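Side-chain contacts in siderophore-interacting protein (Aeromonas hydrophila, PDB 6K2L), which binds FAD and, as a member of the siderophore-interacting protein family, probably reduces ferric siderophores so that their iron is released inside the cell: residues R86-R89 with E94-I97; F216-E221 with V226-H231; G220-V225 with E256-A261. The protein carries 1 engineered substitution. All coordinates share one frame; numbering follows the deposited sequence.

Contact 1: R86-R89 with E94-I97; sequences RAFR and ELDI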
ATOM      1  N   ARG A  86      -8.121   4.648  -4.079  1.00 12.43           N
ATOM      2  CA  ARG A  86      -8.194   4.469  -2.624  1.00 13.86           C
ATOM      3  C   ARG A  86      -7.571   3.146  -2.187  1.00 15.48           C
ATOM      4  O   ARG A  86      -6.775   3.125  -1.245  1.00 20.91           O
ATOM      5  CB  ARG A  86      -9.647   4.553  -2.138  1.00 15.80           C
ATOM      6  CG  ARG A  86      -9.859   4.184  -0.666  1.00 17.46           C
ATOM      7  CD  ARG A  86      -9.276   5.238   0.267  1.00 17.17           C
ATOM      8  NE  ARG A  86      -9.336   4.868   1.674  1.00 17.14           N
ATOM      9  CZ  ARG A  86      -8.489   4.015   2.242  1.00 24.75           C
ATOM     10  NH1 ARG A  86      -7.546   3.431   1.486  1.00 20.37           N
ATOM     11  NH2 ARG A  86      -8.593   3.729   3.547  1.00 18.51           N
ATOM     12  N   ALA A  87      -7.909   2.031  -2.845  1.00 15.88           N
ATOM     13  CA  ALA A  87      -7.208   0.771  -2.593  1.00 17.12           C
ATOM     14  C   ALA A  87      -7.192  -0.072  -3.862  1.00 17.13           C
ATOM     15  O   ALA A  87      -8.011   0.118  -4.754  1.00 16.59           O
ATOM     16  CB  ALA A  87      -7.847  -0.018  -1.441  1.00 12.99           C
ATOM     17  N   PHE A  88      -6.267  -1.020  -3.947  1.00 17.82           N
ATOM     18  CA  PHE A  88      -6.207  -1.894  -5.116  1.00 22.09           C
ATOM     19  C   PHE A  88      -5.821  -3.292  -4.667  1.00 20.00           C
ATOM     20  O   PHE A  88      -4.782  -3.465  -4.031  1.00 23.24           O
ATOM     21  CB  PHE A  88      -5.216  -1.374  -6.171  1.00 21.83           C
ATOM     22  CG  PHE A  88      -4.985  -2.333  -7.302  1.00 22.17           C
ATOM     23  CD1 PHE A  88      -6.024  -2.692  -8.155  1.00 20.77           C
ATOM     24  CD2 PHE A  88      -3.725  -2.898  -7.503  1.00 28.67           C
ATOM     25  CE1 PHE A  88      -5.802  -3.616  -9.196  1.00 29.59           C
ATOM     26  CE2 PHE A  88      -3.492  -3.815  -8.545  1.00 25.73           C
ATOM     27  CZ  PHE A  88      -4.528  -4.184  -9.384  1.00 27.45           C
ATOM     28  N   ARG A  89      -6.656  -4.284  -4.997  1.00 25.75           N
ATOM     29  CA  ARG A  89      -6.451  -5.694  -4.636  1.00 26.89           C
ATOM     30  C   ARG A  89      -6.292  -6.495  -5.927  1.00 26.45           C
ATOM     31  O   ARG A  89      -7.282  -6.860  -6.579  1.00 28.83           O
ATOM     32  CB  ARG A  89      -7.613  -6.211  -3.783  1.00 22.97           C
ATOM     33  CG  ARG A  89      -7.701  -5.521  -2.426  1.00 26.01           C
ATOM     34  CD  ARG A  89      -8.953  -5.912  -1.636  1.00 30.84           C
ATOM     35  NE  ARG A  89     -10.200  -5.498  -2.274  1.00 28.08           N
ATOM     36  CZ  ARG A  89     -10.785  -4.311  -2.091  1.00 28.28           C
ATOM     37  NH1 ARG A  89     -10.225  -3.397  -1.303  1.00 24.02           N
ATOM     38  NH2 ARG A  89     -11.935  -4.029  -2.702  1.00 26.40           N
ATOM     39  N   GLU A  94      -9.818  -6.035  -8.004  1.00 21.82           N
ATOM     40  CA  GLU A  94     -10.686  -4.967  -7.518  1.00 23.46           C
ATOM     41  C   GLU A  94      -9.891  -3.686  -7.331  1.00 24.09           C
ATOM     42  O   GLU A  94      -8.717  -3.724  -6.945  1.00 25.50           O
ATOM     43  CB  GLU A  94     -11.356  -5.341  -6.183  1.00 25.66           C
ATOM     44  CG  GLU A  94     -12.549  -6.291  -6.322  1.00 33.04           C
ATOM     45  CD  GLU A  94     -12.963  -6.914  -4.987  1.00 38.89           C
ATOM     46  OE1 GLU A  94     -12.954  -6.178  -3.974  1.00 41.54           O
ATOM     47  OE2 GLU A  94     -13.304  -8.125  -4.946  1.00 40.86           O
ATOM     48  N   LEU A  95     -10.545  -2.554  -7.589  1.00 19.66           N
ATOM     49  CA  LEU A  95      -9.965  -1.229  -7.459  1.00 19.21           C
ATOM     50  C   LEU A  95     -11.009  -0.300  -6.851  1.00 15.43           C
ATOM     51  O   LEU A  95     -12.106  -0.193  -7.388  1.00 16.50           O
ATOM     52  CB  LEU A  95      -9.501  -0.705  -8.831  1.00 21.59           C
ATOM     53  CG  LEU A  95      -8.682   0.585  -8.726  1.00 16.65           C
ATOM     54  CD1 LEU A  95      -7.452   0.502  -9.564  1.00 18.15           C
ATOM     55  CD2 LEU A  95      -9.538   1.798  -9.091  1.00 13.11           C
ATOM     56  N   ASP A  96     -10.679   0.382  -5.752  1.00 16.06           N
ATOM     57  CA  ASP A  96     -11.610   1.232  -5.005  1.00 16.30           C
ATOM     58  C   ASP A  96     -11.374   2.706  -5.291  1.00 10.63           C
ATOM     59  O   ASP A  96     -10.264   3.207  -5.116  1.00 12.56           O
ATOM     60  CB  ASP A  96     -11.442   1.031  -3.491  1.00 17.70           C
ATOM     61  CG  ASP A  96     -12.049  -0.250  -3.007  1.00 23.30           C
ATOM     62  OD1 ASP A  96     -12.855  -0.828  -3.769  1.00 16.65           O
ATOM     63  OD2 ASP A  96     -11.720  -0.682  -1.870  1.00 31.63           O
ATOM     64  N   ILE A  97     -12.420   3.420  -5.666  1.00 10.77           N
ATOM     65  CA  ILE A  97     -12.355   4.874  -5.747  1.00 11.86           C
ATOM     66  C   ILE A  97     -13.408   5.461  -4.823  1.00 12.64           C
ATOM     67  O   ILE A  97     -14.574   5.050  -4.891  1.00 10.91           O
ATOM     68  CB  ILE A  97     -12.577   5.368  -7.179  1.00 10.61           C
ATOM     69  CG1 ILE A  97     -11.575   4.706  -8.108  1.00 10.33           C
ATOM     70  CG2 ILE A  97     -12.413   6.870  -7.212  1.00 11.50           C
ATOM     71  CD1 ILE A  97     -11.900   4.966  -9.614  1.00 13.02           C
TER
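Arg-89 reaches along one face of the hairpin formed by strands 79-89 and 94-100 to two carboxylates of the antiparallel partner strand. Its CB lies only loosely near the carbonyl O of Glu-94, 4.2 Å away. CG continues anti to the carbonyl carbon and CD follows extended; the bend at chi3 (-64°) then turns the guanidinium toward the neighbouring strand. NE makes a weak bond to Glu-94 OE1, while NH2 gives the same oxygen a short, fairly straight bond of 2.7 Å, accepted by the anti lone pair of OE1. NH1 donates to Asp-96 OD2 at 3.2 Å, from above that carboxylate's plane. Both acceptors lie at the guanidinium edge, and the Glu-94 carboxylate is turned 76° against it. Gripped by two carboxylates, the guanidinium probably offsets their charge. Ala-87 sits on this face too, its CB 4.0 Å from Asp-96 OD2. On the other face Phe-88 CD1 touches Leu-95 CD1 at 3.8 Å, with Leu-35 beside both. Between the two faces, Asp-96 N bonds Ala-87 O, and Arg-89 and Glu-94 exchange backbone bonds in both directions. Asp-96 O accepts from Arg-86 N at 2.8 Å and weakly from Ala-87 N; the Arg-86 guanidinium leaves for Glu-156. With Arg-86 and Ala-87 both opposite Asp-96, this is a classic beta bulge in a hairpin of the FAD-binding barrel.

Contact 2: F216-E221 with V226-H231; sequences FWFGGE and VPMRRH
Phe-218, on strand 214-218, presents one face of its ring to Met-228 on the helix that follows. The main interaction is CH-pi: Met-228 CB stands 3.7 Å from the ring centroid and only 7° off the ring normal, so the methylene sits over the middle of the ring rather than over one bond. CD1 and CE1 of Phe-218 both lie 3.8 Å from Met-228 CB. The CB of Phe-218 already points to the helix; chi1 of -50° places the ring beside the backbone N. The two side chains cross at about a right angle, and the rest of Met-228, bent at chi2 and chi3, continues toward Phe-204 of helix 198-205.

Van der Waals packing against the helix backbone and the root of Arg-229 makes up the second kind. Phe-218 CE2 lies 3.9 Å from Arg-229 N and is equally near Met-228 O, while CD2 of the ring comes no closer than 4.4 Å to Arg-229 CB. Val-232, one turn further on, touches Phe-218 as well.

Polar bonds serve the two elements separately. Within the helix, Arg-230 N donates to Val-226 O at 3.0 Å, and His-231 N to Pro-227 O. The guanidinium of Arg-229 heads away from the ring and is held by the carbonyl of Val-265, near the chain's C-terminal end. Phe-218 pairs through its backbone with Tyr-244 of the adjacent strand 243-245. Apolar strand-to-helix packing of this sort belongs to a beta-alpha-beta unit: here strand 214-218, helix 222-235 and strand 243-245 of the parallel sheet in the NAD-ferredoxin-like domain.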
ATOM      1  N   PHE A 216       5.321  17.648   3.935  1.00 17.89           N
ATOM      2  CA  PHE A 216       4.102  18.436   4.005  1.00 16.86           C
ATOM      3  C   PHE A 216       3.215  18.086   2.820  1.00 15.54           C
ATOM      4  O   PHE A 216       3.668  18.099   1.679  1.00 16.17           O
ATOM      5  CB  PHE A 216       4.426  19.924   4.008  1.00 18.57           C
ATOM      6  CG  PHE A 216       5.295  20.349   5.154  1.00 23.62           C
ATOM      7  CD1 PHE A 216       6.671  20.113   5.141  1.00 22.23           C
ATOM      8  CD2 PHE A 216       4.741  20.999   6.244  1.00 21.45           C
ATOM      9  CE1 PHE A 216       7.468  20.520   6.211  1.00 20.13           C
ATOM     10  CE2 PHE A 216       5.540  21.410   7.319  1.00 20.83           C
ATOM     11  CZ  PHE A 216       6.902  21.164   7.302  1.00 18.42           C
ATOM     12  N   TRP A 217       1.965  17.738   3.100  1.00 15.35           N
ATOM     13  CA  TRP A 217       1.026  17.287   2.084  1.00 14.51           C
ATOM     14  C   TRP A 217      -0.242  18.111   2.234  1.00 17.74           C
ATOM     15  O   TRP A 217      -0.934  18.003   3.251  1.00 12.89           O
ATOM     16  CB  TRP A 217       0.738  15.801   2.227  1.00 13.27           C
ATOM     17  CG  TRP A 217       0.019  15.191   1.065  1.00 16.17           C
ATOM     18  CD1 TRP A 217       0.573  14.463   0.049  1.00 16.87           C
ATOM     19  CD2 TRP A 217      -1.391  15.259   0.789  1.00 13.91           C
ATOM     20  NE1 TRP A 217      -0.405  14.071  -0.842  1.00 13.57           N
ATOM     21  CE2 TRP A 217      -1.619  14.537  -0.401  1.00 13.96           C
ATOM     22  CE3 TRP A 217      -2.481  15.816   1.454  1.00 12.79           C
ATOM     23  CZ2 TRP A 217      -2.893  14.365  -0.935  1.00 11.30           C
ATOM     24  CZ3 TRP A 217      -3.748  15.648   0.920  1.00 12.65           C
ATOM     25  CH2 TRP A 217      -3.943  14.929  -0.262  1.00 14.46           C
ATOM     26  N   PHE A 218      -0.518  18.959   1.238  1.00 19.92           N
ATOM     27  CA  PHE A 218      -1.689  19.824   1.185  1.00 14.76           C
ATOM     28  C   PHE A 218      -2.479  19.467  -0.076  1.00 17.45           C
ATOM     29  O   PHE A 218      -1.955  19.576  -1.192  1.00 17.45           O
ATOM     30  CB  PHE A 218      -1.261  21.298   1.180  1.00 16.80           C
ATOM     31  CG  PHE A 218      -0.258  21.663   2.272  1.00 21.08           C
ATOM     32  CD1 PHE A 218      -0.488  21.314   3.598  1.00 20.53           C
ATOM     33  CD2 PHE A 218       0.905  22.363   1.970  1.00 18.37           C
ATOM     34  CE1 PHE A 218       0.430  21.655   4.602  1.00 21.82           C
ATOM     35  CE2 PHE A 218       1.823  22.707   2.954  1.00 17.02           C
ATOM     36  CZ  PHE A 218       1.585  22.363   4.277  1.00 23.26           C
ATOM     37  N   GLY A 219      -3.719  18.996   0.103  1.00 15.05           N
ATOM     38  CA  GLY A 219      -4.594  18.690  -1.011  1.00 13.90           C
ATOM     39  C   GLY A 219      -6.015  19.113  -0.692  1.00 10.89           C
ATOM     40  O   GLY A 219      -6.294  19.658   0.364  1.00 11.47           O
ATOM     41  N   GLY A 220      -6.923  18.825  -1.607  1.00 15.32           N
ATOM     42  CA  GLY A 220      -8.284  19.302  -1.405  1.00 18.80           C
ATOM     43  C   GLY A 220      -8.526  20.667  -2.021  1.00 16.57           C
ATOM     44  O   GLY A 220      -7.783  21.087  -2.909  1.00 16.37           O
ATOM     45  N   GLU A 221      -9.522  21.388  -1.525  1.00 22.62           N
ATOM     46  CA  GLU A 221      -9.960  22.650  -2.122  1.00 21.37           C
ATOM     47  C   GLU A 221      -8.880  23.738  -2.040  1.00 21.17           C
ATOM     48  O   GLU A 221      -8.060  23.784  -1.120  1.00 20.76           O
ATOM     49  CB  GLU A 221     -11.235  23.134  -1.435  1.00 20.51           C
ATOM     50  CG  GLU A 221     -12.116  23.999  -2.312  1.00 23.74           C
ATOM     51  CD  GLU A 221     -11.796  25.463  -2.165  1.00 22.53           C
ATOM     52  OE1 GLU A 221     -11.216  25.836  -1.123  1.00 25.08           O
ATOM     53  OE2 GLU A 221     -12.122  26.237  -3.087  1.00 23.69           O
ATOM     54  N   VAL A 226      -3.487  26.622  -0.684  1.00 35.75           N
ATOM     55  CA  VAL A 226      -2.666  27.801  -0.946  1.00 30.55           C
ATOM     56  C   VAL A 226      -2.219  28.501   0.340  1.00 32.02           C
ATOM     57  O   VAL A 226      -1.014  28.772   0.500  1.00 31.58           O
ATOM     58  CB  VAL A 226      -3.409  28.739  -1.906  1.00 31.25           C
ATOM     59  CG1 VAL A 226      -2.788  30.121  -1.879  1.00 29.66           C
ATOM     60  CG2 VAL A 226      -3.375  28.126  -3.308  1.00 25.43           C
ATOM     61  N   PRO A 227      -3.114  28.819   1.282  1.00 27.95           N
ATOM     62  CA  PRO A 227      -2.632  29.426   2.526  1.00 27.43           C
ATOM     63  C   PRO A 227      -1.622  28.564   3.251  1.00 32.00           C
ATOM     64  O   PRO A 227      -0.663  29.108   3.809  1.00 39.65           O
ATOM     65  CB  PRO A 227      -3.910  29.629   3.356  1.00 27.35           C
ATOM     66  CG  PRO A 227      -4.956  28.771   2.726  1.00 31.96           C
ATOM     67  CD  PRO A 227      -4.586  28.711   1.267  1.00 33.08           C
ATOM     68  N   MET A 228      -1.786  27.238   3.248  1.00 31.47           N
ATOM     69  CA  MET A 228      -0.832  26.383   3.953  1.00 31.61           C
ATOM     70  C   MET A 228       0.528  26.366   3.266  1.00 27.34           C
ATOM     71  O   MET A 228       1.560  26.449   3.943  1.00 30.17           O
ATOM     72  CB  MET A 228      -1.381  24.954   4.081  1.00 27.59           C
ATOM     73  CG  MET A 228      -2.634  24.801   4.984  1.00 26.25           C
ATOM     74  SD  MET A 228      -2.550  25.639   6.592  1.00 27.16           S
ATOM     75  CE  MET A 228      -0.977  25.018   7.233  1.00 24.47           C
ATOM     76  N   ARG A 229       0.559  26.257   1.935  1.00 27.48           N
ATOM     77  CA  ARG A 229       1.842  26.305   1.247  1.00 28.87           C
ATOM     78  C   ARG A 229       2.537  27.630   1.497  1.00 33.75           C
ATOM     79  O   ARG A 229       3.764  27.671   1.673  1.00 31.97           O
ATOM     80  CB  ARG A 229       1.671  26.082  -0.254  1.00 26.07           C
ATOM     81  CG  ARG A 229       2.971  26.290  -1.044  1.00 29.43           C
ATOM     82  CD  ARG A 229       2.831  25.912  -2.500  1.00 25.76           C
ATOM     83  NE  ARG A 229       2.187  26.976  -3.270  1.00 30.81           N
ATOM     84  CZ  ARG A 229       1.971  26.928  -4.583  1.00 35.30           C
ATOM     85  NH1 ARG A 229       2.345  25.866  -5.292  1.00 38.82           N
ATOM     86  NH2 ARG A 229       1.378  27.942  -5.190  1.00 39.31           N
ATOM     87  N   ARG A 230       1.780  28.720   1.541  1.00 35.05           N
ATOM     88  CA  ARG A 230       2.446  29.982   1.803  1.00 34.80           C
ATOM     89  C   ARG A 230       2.967  30.048   3.231  1.00 33.33           C
ATOM     90  O   ARG A 230       4.072  30.554   3.454  1.00 36.06           O
ATOM     91  CB  ARG A 230       1.508  31.144   1.498  1.00 39.46           C
ATOM     92  CG  ARG A 230       2.242  32.376   1.004  1.00 45.58           C
ATOM     93  CD  ARG A 230       1.347  33.567   1.069  1.00 47.31           C
ATOM     94  NE  ARG A 230       0.439  33.615  -0.075  1.00 49.71           N
ATOM     95  CZ  ARG A 230      -0.842  33.254  -0.051  1.00 47.41           C
ATOM     96  NH1 ARG A 230      -1.384  32.784   1.073  1.00 39.90           N
ATOM     97  NH2 ARG A 230      -1.575  33.364  -1.159  1.00 40.08           N
ATOM     98  N   HIS A 231       2.197  29.568   4.205  1.00 31.22           N
ATOM     99  CA  HIS A 231       2.706  29.524   5.568  1.00 32.88           C
ATOM    100  C   HIS A 231       4.031  28.780   5.639  1.00 36.04           C
ATOM    101  O   HIS A 231       4.991  29.260   6.257  1.00 40.24           O
ATOM    102  CB  HIS A 231       1.696  28.864   6.492  1.00 34.23           C
ATOM    103  CG  HIS A 231       2.180  28.741   7.900  1.00 38.75           C
ATOM    104  ND1 HIS A 231       2.358  27.527   8.532  1.00 40.49           N
ATOM    105  CD2 HIS A 231       2.545  29.688   8.795  1.00 34.19           C
ATOM    106  CE1 HIS A 231       2.801  27.733   9.759  1.00 39.97           C
ATOM    107  NE2 HIS A 231       2.926  29.036   9.942  1.00 37.04           N
TER

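Contact 3: G220-V225 with E256-A261; sequences GEEGLV and EAYHHA
The hydroxyl of Tyr-258 lies against the side chain of Glu-222, near both CG and OE2. This is the close part of the contact: Tyr-258 OH donates to Glu-222 OE2 at 3.2 Å and is as near to Glu-222 CG, also 3.2 Å away. The hydroxyl approaches OE2 on its anti side, 26° out of the carboxylate plane, and OE2 in turn lies at the ring edge, 3.6 Å from CE1 of Tyr-258. Carboxylate and ring planes are 62° apart. With CG anti to the backbone N (chi1 -154°) and the chain extended beyond it, Glu-222 carries its carboxylate to the hydroxyl. Behind it, Glu-221 is the N-cap of helix 222-235: its OE1 accepts from Gly-223 N at 2.8 Å, and its OE2 takes the amide of His-251. This capped start of the helix meets the C-terminal helix 255-266 through the Glu-222/Tyr-258 pair, the side chain of Tyr-258 about 7 Å from the bound FAD. Away from this pair the approach is loose. The closest CA atoms, of Glu-222 and Ala-261, are 10.3 Å apart, and only 87 Å² is buried in all. Glu-222 is partly exposed, its OE1 in a long, weak ion pair with Arg-250, whereas Tyr-258 is buried, packing also on Pro-247 and Lys-253.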
ATOM      1  N   GLY A 220      -6.923  18.825  -1.607  1.00 15.32           N
ATOM      2  CA  GLY A 220      -8.284  19.302  -1.405  1.00 18.80           C
ATOM      3  C   GLY A 220      -8.526  20.667  -2.021  1.00 16.57           C
ATOM      4  O   GLY A 220      -7.783  21.087  -2.909  1.00 16.37           O
ATOM      5  N   GLU A 221      -9.522  21.388  -1.525  1.00 22.62           N
ATOM      6  CA  GLU A 221      -9.960  22.650  -2.122  1.00 21.37           C
ATOM      7  C   GLU A 221      -8.880  23.738  -2.040  1.00 21.17           C
ATOM      8  O   GLU A 221      -8.060  23.784  -1.120  1.00 20.76           O
ATOM      9  CB  GLU A 221     -11.235  23.134  -1.435  1.00 20.51           C
ATOM     10  CG  GLU A 221     -12.116  23.999  -2.312  1.00 23.74           C
ATOM     11  CD  GLU A 221     -11.796  25.463  -2.165  1.00 22.53           C
ATOM     12  OE1 GLU A 221     -11.216  25.836  -1.123  1.00 25.08           O
ATOM     13  OE2 GLU A 221     -12.122  26.237  -3.087  1.00 23.69           O
ATOM     14  N   GLU A 222      -8.917  24.652  -3.017  1.00 26.94           N
ATOM     15  CA  GLU A 222      -7.818  25.601  -3.224  1.00 28.08           C
ATOM     16  C   GLU A 222      -7.530  26.452  -1.987  1.00 27.64           C
ATOM     17  O   GLU A 222      -6.355  26.738  -1.679  1.00 24.03           O
ATOM     18  CB  GLU A 222      -8.137  26.501  -4.409  1.00 27.39           C
ATOM     19  CG  GLU A 222      -6.916  27.053  -5.081  1.00 35.49           C
ATOM     20  CD  GLU A 222      -7.212  28.343  -5.836  1.00 42.57           C
ATOM     21  OE1 GLU A 222      -7.788  29.281  -5.215  1.00 42.34           O
ATOM     22  OE2 GLU A 222      -6.874  28.404  -7.046  1.00 46.65           O
ATOM     23  N   GLY A 223      -8.594  26.873  -1.281  1.00 24.25           N
ATOM     24  CA  GLY A 223      -8.519  27.684  -0.074  1.00 24.80           C
ATOM     25  C   GLY A 223      -7.953  27.011   1.163  1.00 29.58           C
ATOM     26  O   GLY A 223      -7.894  27.628   2.230  1.00 37.13           O
ATOM     27  N   LEU A 224      -7.596  25.734   1.065  1.00 25.62           N
ATOM     28  CA  LEU A 224      -6.754  25.085   2.059  1.00 25.88           C
ATOM     29  C   LEU A 224      -5.317  24.957   1.580  1.00 29.45           C
ATOM     30  O   LEU A 224      -4.384  25.221   2.346  1.00 30.21           O
ATOM     31  CB  LEU A 224      -7.301  23.695   2.405  1.00 22.06           C
ATOM     32  CG  LEU A 224      -8.665  23.619   3.068  1.00 23.55           C
ATOM     33  CD1 LEU A 224      -9.271  22.257   2.814  1.00 21.42           C
ATOM     34  CD2 LEU A 224      -8.554  23.869   4.555  1.00 23.61           C
ATOM     35  N   VAL A 225      -5.120  24.562   0.314  1.00 24.50           N
ATOM     36  CA  VAL A 225      -3.774  24.268  -0.168  1.00 23.01           C
ATOM     37  C   VAL A 225      -2.925  25.523  -0.196  1.00 31.61           C
ATOM     38  O   VAL A 225      -1.761  25.516   0.225  1.00 31.08           O
ATOM     39  CB  VAL A 225      -3.827  23.609  -1.553  1.00 21.65           C
ATOM     40  CG1 VAL A 225      -2.424  23.516  -2.140  1.00 17.70           C
ATOM     41  CG2 VAL A 225      -4.462  22.239  -1.450  1.00 18.47           C
ATOM     42  N   GLU A 256     -13.500  22.141 -15.931  1.00 31.47           N
ATOM     43  CA  GLU A 256     -13.207  22.744 -17.227  1.00 32.23           C
ATOM     44  C   GLU A 256     -12.695  24.163 -17.058  1.00 26.97           C
ATOM     45  O   GLU A 256     -11.750  24.574 -17.739  1.00 31.71           O
ATOM     46  CB  GLU A 256     -14.451  22.723 -18.118  1.00 33.00           C
ATOM     47  CG  GLU A 256     -14.599  21.472 -18.981  1.00 32.03           C
ATOM     48  CD  GLU A 256     -15.378  20.374 -18.279  1.00 41.85           C
ATOM     49  OE1 GLU A 256     -16.284  20.720 -17.484  1.00 38.36           O
ATOM     50  OE2 GLU A 256     -15.065  19.177 -18.508  1.00 42.39           O
ATOM     51  N   ALA A 257     -13.293  24.915 -16.147  1.00 22.51           N
ATOM     52  CA  ALA A 257     -12.823  26.260 -15.870  1.00 26.46           C
ATOM     53  C   ALA A 257     -11.539  26.259 -15.054  1.00 31.85           C
ATOM     54  O   ALA A 257     -10.767  27.229 -15.121  1.00 30.78           O
ATOM     55  CB  ALA A 257     -13.907  27.059 -15.133  1.00 24.17           C
ATOM     56  N   TYR A 258     -11.285  25.192 -14.296  1.00 26.24           N
ATOM     57  CA  TYR A 258     -10.203  25.220 -13.329  1.00 28.70           C
ATOM     58  C   TYR A 258      -8.917  24.563 -13.804  1.00 32.04           C
ATOM     59  O   TYR A 258      -7.899  24.714 -13.127  1.00 29.76           O
ATOM     60  CB  TYR A 258     -10.635  24.540 -12.029  1.00 31.43           C
ATOM     61  CG  TYR A 258      -9.650  24.735 -10.902  1.00 32.00           C
ATOM     62  CD1 TYR A 258      -9.252  26.006 -10.524  1.00 35.12           C
ATOM     63  CD2 TYR A 258      -9.084  23.648 -10.244  1.00 28.53           C
ATOM     64  CE1 TYR A 258      -8.338  26.197  -9.508  1.00 34.70           C
ATOM     65  CE2 TYR A 258      -8.177  23.831  -9.215  1.00 25.64           C
ATOM     66  CZ  TYR A 258      -7.804  25.112  -8.856  1.00 29.50           C
ATOM     67  OH  TYR A 258      -6.908  25.336  -7.838  1.00 28.66           O
ATOM     68  N   HIS A 259      -8.942  23.787 -14.891  1.00 28.31           N
ATOM     69  CA  HIS A 259      -7.802  22.935 -15.199  1.00 31.41           C
ATOM     70  C   HIS A 259      -6.511  23.749 -15.289  1.00 36.54           C
ATOM     71  O   HIS A 259      -5.504  23.437 -14.627  1.00 40.73           O
ATOM     72  CB  HIS A 259      -8.091  22.161 -16.489  1.00 36.77           C
ATOM     73  CG  HIS A 259      -6.944  21.334 -16.989  1.00 45.45           C
ATOM     74  ND1 HIS A 259      -6.602  20.121 -16.427  1.00 41.95           N
ATOM     75  CD2 HIS A 259      -6.062  21.542 -17.999  1.00 46.65           C
ATOM     76  CE1 HIS A 259      -5.558  19.618 -17.067  1.00 51.51           C
ATOM     77  NE2 HIS A 259      -5.211  20.461 -18.025  1.00 54.55           N
ATOM     78  N   HIS A 260      -6.537  24.839 -16.034  1.00 36.55           N
ATOM     79  CA  HIS A 260      -5.310  25.591 -16.231  1.00 42.36           C
ATOM     80  C   HIS A 260      -5.010  26.559 -15.089  1.00 41.10           C
ATOM     81  O   HIS A 260      -3.828  26.812 -14.808  1.00 38.41           O
ATOM     82  CB  HIS A 260      -5.365  26.289 -17.590  1.00 43.69           C
ATOM     83  CG  HIS A 260      -5.092  25.351 -18.724  1.00 51.89           C
ATOM     84  ND1 HIS A 260      -6.075  24.934 -19.596  1.00 52.84           N
ATOM     85  CD2 HIS A 260      -3.963  24.695 -19.087  1.00 59.26           C
ATOM     86  CE1 HIS A 260      -5.559  24.078 -20.460  1.00 63.27           C
ATOM     87  NE2 HIS A 260      -4.279  23.917 -20.175  1.00 69.53           N
ATOM     88  N   ALA A 261      -6.031  27.057 -14.387  1.00 32.23           N
ATOM     89  CA  ALA A 261      -5.759  27.711 -13.113  1.00 35.25           C
ATOM     90  C   ALA A 261      -4.995  26.779 -12.173  1.00 39.08           C
ATOM     91  O   ALA A 261      -4.049  27.213 -11.507  1.00 43.11           O
ATOM     92  CB  ALA A 261      -7.057  28.187 -12.462  1.00 35.25           C
TER

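Overall arrangement
From the N terminus, contact 1 first closes the four-residue connection between strands 79-89 and 94-100 of the barrel. The parallel sheet comes later, and contact 2 closes a second short connection there, from strand 214-218 into helix 222-235. Contact 3 shares Gly-220 and Glu-221 with contact 2 and ties the start of helix 222-235 to the C-terminal helix 255-266, beyond strand 243-245, so the two overlap along the chain. They touch in space, with Val-225 CG2 packing on Gly-219. Contact 1 stays apart across the chain's centre, its centre about 26 Å from that of contact 2 and 25 Å from that of contact 3.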